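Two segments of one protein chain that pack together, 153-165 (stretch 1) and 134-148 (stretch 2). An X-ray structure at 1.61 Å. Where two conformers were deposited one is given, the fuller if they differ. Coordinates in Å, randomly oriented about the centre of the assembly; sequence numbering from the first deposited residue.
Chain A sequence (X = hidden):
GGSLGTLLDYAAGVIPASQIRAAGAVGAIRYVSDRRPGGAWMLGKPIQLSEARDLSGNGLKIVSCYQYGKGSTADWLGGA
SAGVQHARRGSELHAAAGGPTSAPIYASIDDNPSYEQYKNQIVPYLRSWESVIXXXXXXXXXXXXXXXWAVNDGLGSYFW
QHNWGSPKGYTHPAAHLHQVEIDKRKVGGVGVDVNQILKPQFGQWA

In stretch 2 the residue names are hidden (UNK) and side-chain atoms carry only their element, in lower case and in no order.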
# COMPACT_ATOMS: atom_id res chain seq x y z
N ASP A 153 -4.30 -15.78 -11.14
CA ASP A 153 -5.76 -15.62 -11.23
C ASP A 153 -6.20 -14.36 -11.98
O ASP A 153 -7.41 -14.14 -12.13
CB ASP A 153 -6.39 -15.60 -9.85
CG ASP A 153 -6.41 -16.98 -9.20
OD1 ASP A 153 -6.38 -17.99 -9.96
OD2 ASP A 153 -6.55 -17.06 -7.96
N GLY A 154 -5.25 -13.53 -12.39
CA GLY A 154 -5.58 -12.28 -13.07
C GLY A 154 -6.25 -11.29 -12.13
O GLY A 154 -7.08 -10.49 -12.57
N LEU A 155 -5.89 -11.34 -10.81
CA LEU A 155 -6.41 -10.45 -9.79
C LEU A 155 -5.41 -9.35 -9.51
O LEU A 155 -4.25 -9.66 -9.17
CB LEU A 155 -6.64 -11.23 -8.50
CG LEU A 155 -8.02 -11.51 -8.03
CD1 LEU A 155 -7.93 -12.12 -6.63
CD2 LEU A 155 -8.87 -10.23 -8.00
N GLY A 156 -5.83 -8.10 -9.65
CA GLY A 156 -4.95 -6.98 -9.40
C GLY A 156 -4.10 -6.62 -10.61
O GLY A 156 -3.88 -7.45 -11.51
N SER A 157 -3.57 -5.40 -10.59
CA SER A 157 -2.72 -4.91 -11.69
C SER A 157 -1.35 -4.46 -11.18
O SER A 157 -0.41 -4.37 -11.97
CB SER A 157 -3.40 -3.75 -12.42
OG SER A 157 -4.51 -4.24 -13.15
N TYR A 158 -1.26 -4.10 -9.89
CA TYR A 158 -0.01 -3.63 -9.28
C TYR A 158 0.30 -4.50 -8.08
O TYR A 158 -0.60 -4.90 -7.33
CB TYR A 158 -0.11 -2.16 -8.85
CG TYR A 158 -0.16 -1.19 -10.02
CD1 TYR A 158 1.01 -0.63 -10.52
CD2 TYR A 158 -1.38 -0.78 -10.57
CE1 TYR A 158 0.98 0.28 -11.58
CE2 TYR A 158 -1.42 0.11 -11.65
CZ TYR A 158 -0.23 0.66 -12.13
OH TYR A 158 -0.19 1.57 -13.15
N PHE A 159 1.61 -4.78 -7.88
CA PHE A 159 2.00 -5.70 -6.82
C PHE A 159 3.16 -5.11 -6.00
O PHE A 159 4.16 -4.67 -6.55
CB PHE A 159 2.38 -7.05 -7.46
CG PHE A 159 1.23 -7.62 -8.25
CD1 PHE A 159 0.13 -8.17 -7.60
CD2 PHE A 159 1.18 -7.48 -9.64
CE1 PHE A 159 -0.98 -8.63 -8.32
CE2 PHE A 159 0.06 -7.93 -10.36
CZ PHE A 159 -1.02 -8.49 -9.69
N TRP A 160 2.99 -5.10 -4.69
CA TRP A 160 3.99 -4.57 -3.76
C TRP A 160 4.34 -5.67 -2.81
O TRP A 160 3.49 -6.11 -2.02
CB TRP A 160 3.39 -3.33 -3.04
CG TRP A 160 4.23 -2.76 -1.93
CD1 TRP A 160 5.56 -2.95 -1.70
CD2 TRP A 160 3.76 -1.86 -0.91
NE1 TRP A 160 5.96 -2.23 -0.59
CE2 TRP A 160 4.87 -1.55 -0.09
CE3 TRP A 160 2.52 -1.26 -0.64
CZ2 TRP A 160 4.76 -0.75 1.06
CZ3 TRP A 160 2.41 -0.48 0.50
CH2 TRP A 160 3.52 -0.19 1.31
N GLN A 161 5.56 -6.22 -2.95
CA GLN A 161 5.94 -7.38 -2.17
C GLN A 161 6.38 -7.05 -0.76
O GLN A 161 7.22 -6.17 -0.57
CB GLN A 161 7.09 -8.13 -2.87
CG GLN A 161 7.51 -9.40 -2.10
CD GLN A 161 8.68 -10.07 -2.79
OE1 GLN A 161 8.72 -10.10 -4.02
NE2 GLN A 161 9.66 -10.54 -2.03
N HIS A 162 5.87 -7.84 0.22
CA HIS A 162 6.40 -7.83 1.60
C HIS A 162 7.10 -9.18 1.82
O HIS A 162 6.87 -10.12 1.06
CB HIS A 162 5.40 -7.50 2.71
CG HIS A 162 4.30 -8.49 2.96
ND1 HIS A 162 4.55 -9.73 3.57
CD2 HIS A 162 2.96 -8.33 2.83
CE1 HIS A 162 3.36 -10.28 3.76
NE2 HIS A 162 2.37 -9.48 3.34
N ASN A 163 7.95 -9.27 2.82
CA ASN A 163 8.78 -10.46 3.00
C ASN A 163 8.27 -11.49 4.04
O ASN A 163 8.97 -12.47 4.31
CB ASN A 163 10.18 -10.00 3.37
CG ASN A 163 10.88 -9.37 2.18
OD1 ASN A 163 10.40 -9.45 1.02
ND2 ASN A 163 12.04 -8.78 2.43
N TRP A 164 7.07 -11.32 4.56
CA TRP A 164 6.54 -12.27 5.53
C TRP A 164 5.91 -13.42 4.76
O TRP A 164 4.75 -13.31 4.35
CB TRP A 164 5.55 -11.57 6.46
CG TRP A 164 4.93 -12.48 7.49
CD1 TRP A 164 5.41 -13.70 7.90
CD2 TRP A 164 3.75 -12.23 8.25
NE1 TRP A 164 4.55 -14.25 8.84
CE2 TRP A 164 3.56 -13.33 9.12
CE3 TRP A 164 2.84 -11.16 8.31
CZ2 TRP A 164 2.46 -13.42 9.98
CZ3 TRP A 164 1.80 -11.22 9.22
CH2 TRP A 164 1.61 -12.34 10.04
N GLY A 165 6.71 -14.46 4.51
CA GLY A 165 6.23 -15.60 3.73
C GLY A 165 6.77 -15.58 2.31
O GLY A 165 6.26 -16.29 1.44
N UNK A 134 -11.89 -0.68 -10.02
CA UNK A 134 -11.46 -1.23 -11.31
C UNK A 134 -10.21 -2.08 -11.22
O UNK A 134 -9.33 -1.82 -10.41
N UNK A 135 -10.12 -3.10 -12.10
CA UNK A 135 -8.96 -3.97 -12.21
C UNK A 135 -7.68 -3.14 -12.35
O UNK A 135 -6.69 -3.41 -11.64
n UNK A 135 -6.11 -6.63 -14.56
c UNK A 135 -9.13 -4.89 -13.42
c UNK A 135 -6.46 -7.30 -13.46
c UNK A 135 -7.03 -5.62 -14.74
n UNK A 135 -7.57 -6.79 -12.92
c UNK A 135 -7.91 -5.71 -13.72
N UNK A 136 -7.68 -2.16 -13.27
CA UNK A 136 -6.47 -1.36 -13.53
C UNK A 136 -5.99 -0.56 -12.30
O UNK A 136 -4.80 -0.23 -12.23
o UNK A 136 -5.88 0.79 -17.29
c UNK A 136 -6.70 -0.43 -14.72
c UNK A 136 -6.55 -0.25 -17.25
n UNK A 136 -7.27 -0.64 -18.28
c UNK A 136 -6.53 -1.17 -16.04
N UNK A 137 -6.89 -0.27 -11.35
CA UNK A 137 -6.54 0.51 -10.16
C UNK A 137 -6.27 -0.35 -8.94
O UNK A 137 -5.93 0.19 -7.89
n UNK A 137 -10.03 5.19 -8.12
c UNK A 137 -8.70 5.16 -8.21
c UNK A 137 -7.89 2.60 -10.80
n UNK A 137 -8.11 4.41 -9.13
c UNK A 137 -7.68 1.49 -9.80
n UNK A 137 -7.98 5.84 -7.33
c UNK A 137 -8.82 3.65 -10.17
N UNK A 138 -6.43 -1.68 -9.04
CA UNK A 138 -6.30 -2.53 -7.88
C UNK A 138 -4.84 -2.94 -7.70
O UNK A 138 -4.30 -3.70 -8.50
c UNK A 138 -7.27 -3.73 -7.99
c UNK A 138 -7.16 -4.70 -6.80
o UNK A 138 -8.61 -3.21 -8.01
N UNK A 139 -4.26 -2.49 -6.59
CA UNK A 139 -2.91 -2.89 -6.20
C UNK A 139 -3.01 -3.88 -5.06
O UNK A 139 -4.01 -3.91 -4.32
N UNK A 140 -1.96 -4.69 -4.89
CA UNK A 140 -1.95 -5.68 -3.82
C UNK A 140 -0.61 -5.63 -3.11
O UNK A 140 0.42 -5.86 -3.75
c UNK A 140 -2.23 -7.13 -4.35
c UNK A 140 -2.39 -8.12 -3.18
c UNK A 140 -3.49 -7.17 -5.23
N UNK A 141 -0.64 -5.40 -1.77
CA UNK A 141 0.53 -5.48 -0.88
C UNK A 141 0.44 -6.87 -0.26
O UNK A 141 -0.51 -7.15 0.47
c UNK A 141 2.85 -4.31 1.20
c UNK A 141 3.23 -4.82 3.52
c UNK A 141 1.48 -4.56 1.34
c UNK A 141 3.72 -4.40 2.29
o UNK A 141 4.05 -4.92 4.62
c UNK A 141 1.01 -4.94 2.60
c UNK A 141 0.51 -4.36 0.18
c UNK A 141 1.89 -5.10 3.68
N UNK A 142 1.37 -7.76 -0.59
CA UNK A 142 1.30 -9.14 -0.10
C UNK A 142 2.67 -9.76 -0.21
O UNK A 142 3.53 -9.18 -0.90
c UNK A 142 0.29 -9.93 -0.94
N UNK A 143 2.85 -10.99 0.35
CA UNK A 143 4.14 -11.68 0.16
C UNK A 143 4.19 -12.23 -1.31
O UNK A 143 3.19 -12.13 -2.06
n UNK A 143 3.03 -14.52 2.25
o UNK A 143 2.80 -14.25 0.04
c UNK A 143 3.30 -13.88 1.12
c UNK A 143 4.34 -12.78 1.19
N UNK A 144 5.35 -12.74 -1.72
CA UNK A 144 5.53 -13.17 -3.11
C UNK A 144 4.67 -14.37 -3.48
O UNK A 144 4.29 -14.47 -4.66
c UNK A 144 7.00 -13.44 -3.40
o UNK A 144 7.48 -14.51 -2.62
N UNK A 145 4.36 -15.25 -2.51
CA UNK A 145 3.48 -16.41 -2.74
C UNK A 145 2.07 -15.93 -3.11
O UNK A 145 1.44 -16.47 -4.04
n UNK A 145 3.17 -21.47 -2.13
c UNK A 145 3.44 -17.29 -1.49
c UNK A 145 2.47 -20.99 -0.91
c UNK A 145 2.63 -18.57 -1.70
c UNK A 145 2.80 -19.56 -0.54
N UNK A 146 1.56 -14.96 -2.36
CA UNK A 146 0.22 -14.40 -2.55
C UNK A 146 0.17 -13.61 -3.87
O UNK A 146 -0.83 -13.68 -4.61
o UNK A 146 -0.15 -14.43 -0.15
c UNK A 146 -1.63 -13.02 -1.44
c UNK A 146 -0.19 -13.58 -1.31
N UNK A 147 1.24 -12.86 -4.16
CA UNK A 147 1.35 -12.14 -5.42
C UNK A 147 1.25 -13.16 -6.56
O UNK A 147 0.48 -12.96 -7.50
c UNK A 147 2.52 -10.05 -4.60
c UNK A 147 2.64 -11.31 -5.50
c UNK A 147 2.95 -10.90 -6.95
c UNK A 147 3.89 -9.37 -4.39
N UNK A 148 1.97 -14.30 -6.43
CA UNK A 148 1.92 -15.27 -7.53
C UNK A 148 0.51 -15.83 -7.73
O UNK A 148 0.04 -15.98 -8.87
c UNK A 148 3.27 -16.92 -8.72
o UNK A 148 2.65 -17.91 -9.18
o UNK A 148 4.12 -16.28 -9.38
c UNK A 148 2.92 -16.42 -7.35

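Position 134 has no side-chain atoms and a positive phi of 103°, and nothing of stretch 1 lies near it: Gly134. Position 135 carries one carbon and a five-membered ring of three carbons and two nitrogens, which makes it His135; its CE1 lies 3.2 Å from Gly156 O, and its backbone O accepts from Ser157 OG at 2.8 Å. Position 136 has three carbons, the third bearing one oxygen and one nitrogen, so Gln136; the side chain points away, while its backbone O sits at the edge of the Tyr158 ring, 3.4 Å from CE2. Position 137, three carbons, a nitrogen, then a carbon with two more nitrogens, is a guanidinium chain without contact here: Arg137.

At 138 one carbon carries an oxygen and a carbon, hence Thr138. Its OG1 bonds to Gly134 O (2.9 Å), and its backbone O takes Ser157 N at 2.8 Å. Position 139 lacks side-chain atoms; an ideal CB would stand 3.7 Å from Tyr158 CB. This is Gly139. Position 140 shows one carbon carrying two others, the fork of Val140, whose CB is 4.1 Å from Phe159 CD1.

Position 141 is a carbon, then a six-carbon ring bearing one oxygen: Tyr141. Its edge meets the face of Trp160, with CD1 3.4 Å from Trp160 CD2 and ring planes at 54°. Position 142 has a single carbon, Ala142. Position 143 has two carbons, the second bearing oxygen and nitrogen: Asn143. Asn143 ND2 donates to Trp164 O (3.0 Å). Asn143 OD1 caps the helix by accepting from the backbone N of residue 146, and the N-to-OD1 distance is 2.8 Å.

Position 144, one carbon and one oxygen, is Ser144, with CB 3.8 Å from Gln161 OE1. Position 145, four carbons in a row ending in nitrogen, is Lys145, its end leading away. Position 146, a carbon carrying oxygen and carbon, is Thr146, out of contact. Position 147 has four carbons forked at the first, one arm longer: Ile147, with CD1 3.8 Å from Gln161 CB and CG2 3.9 Å from Phe159 CB. Position 148, two carbons with two terminal oxygens, is Asp148, also out of contact.

The contact is a parallel strand pair, axes 16° apart. Tyr158 O accepts from Val140 N (2.8 Å), Val140 O from Trp160 N (2.8 Å), Trp160 O from Ala142 N (3.0 Å) and Ala142 O from His162 N (2.9 Å), an alternation that fixes the register. Trp160 and Tyr141 pack on one face; Phe159 and Val140 share the other, where Ile147 from the helix joins them. The two stretches bury 1073 Å² together.

Stretch 2 134-148: GHQRTGVYANSKTID
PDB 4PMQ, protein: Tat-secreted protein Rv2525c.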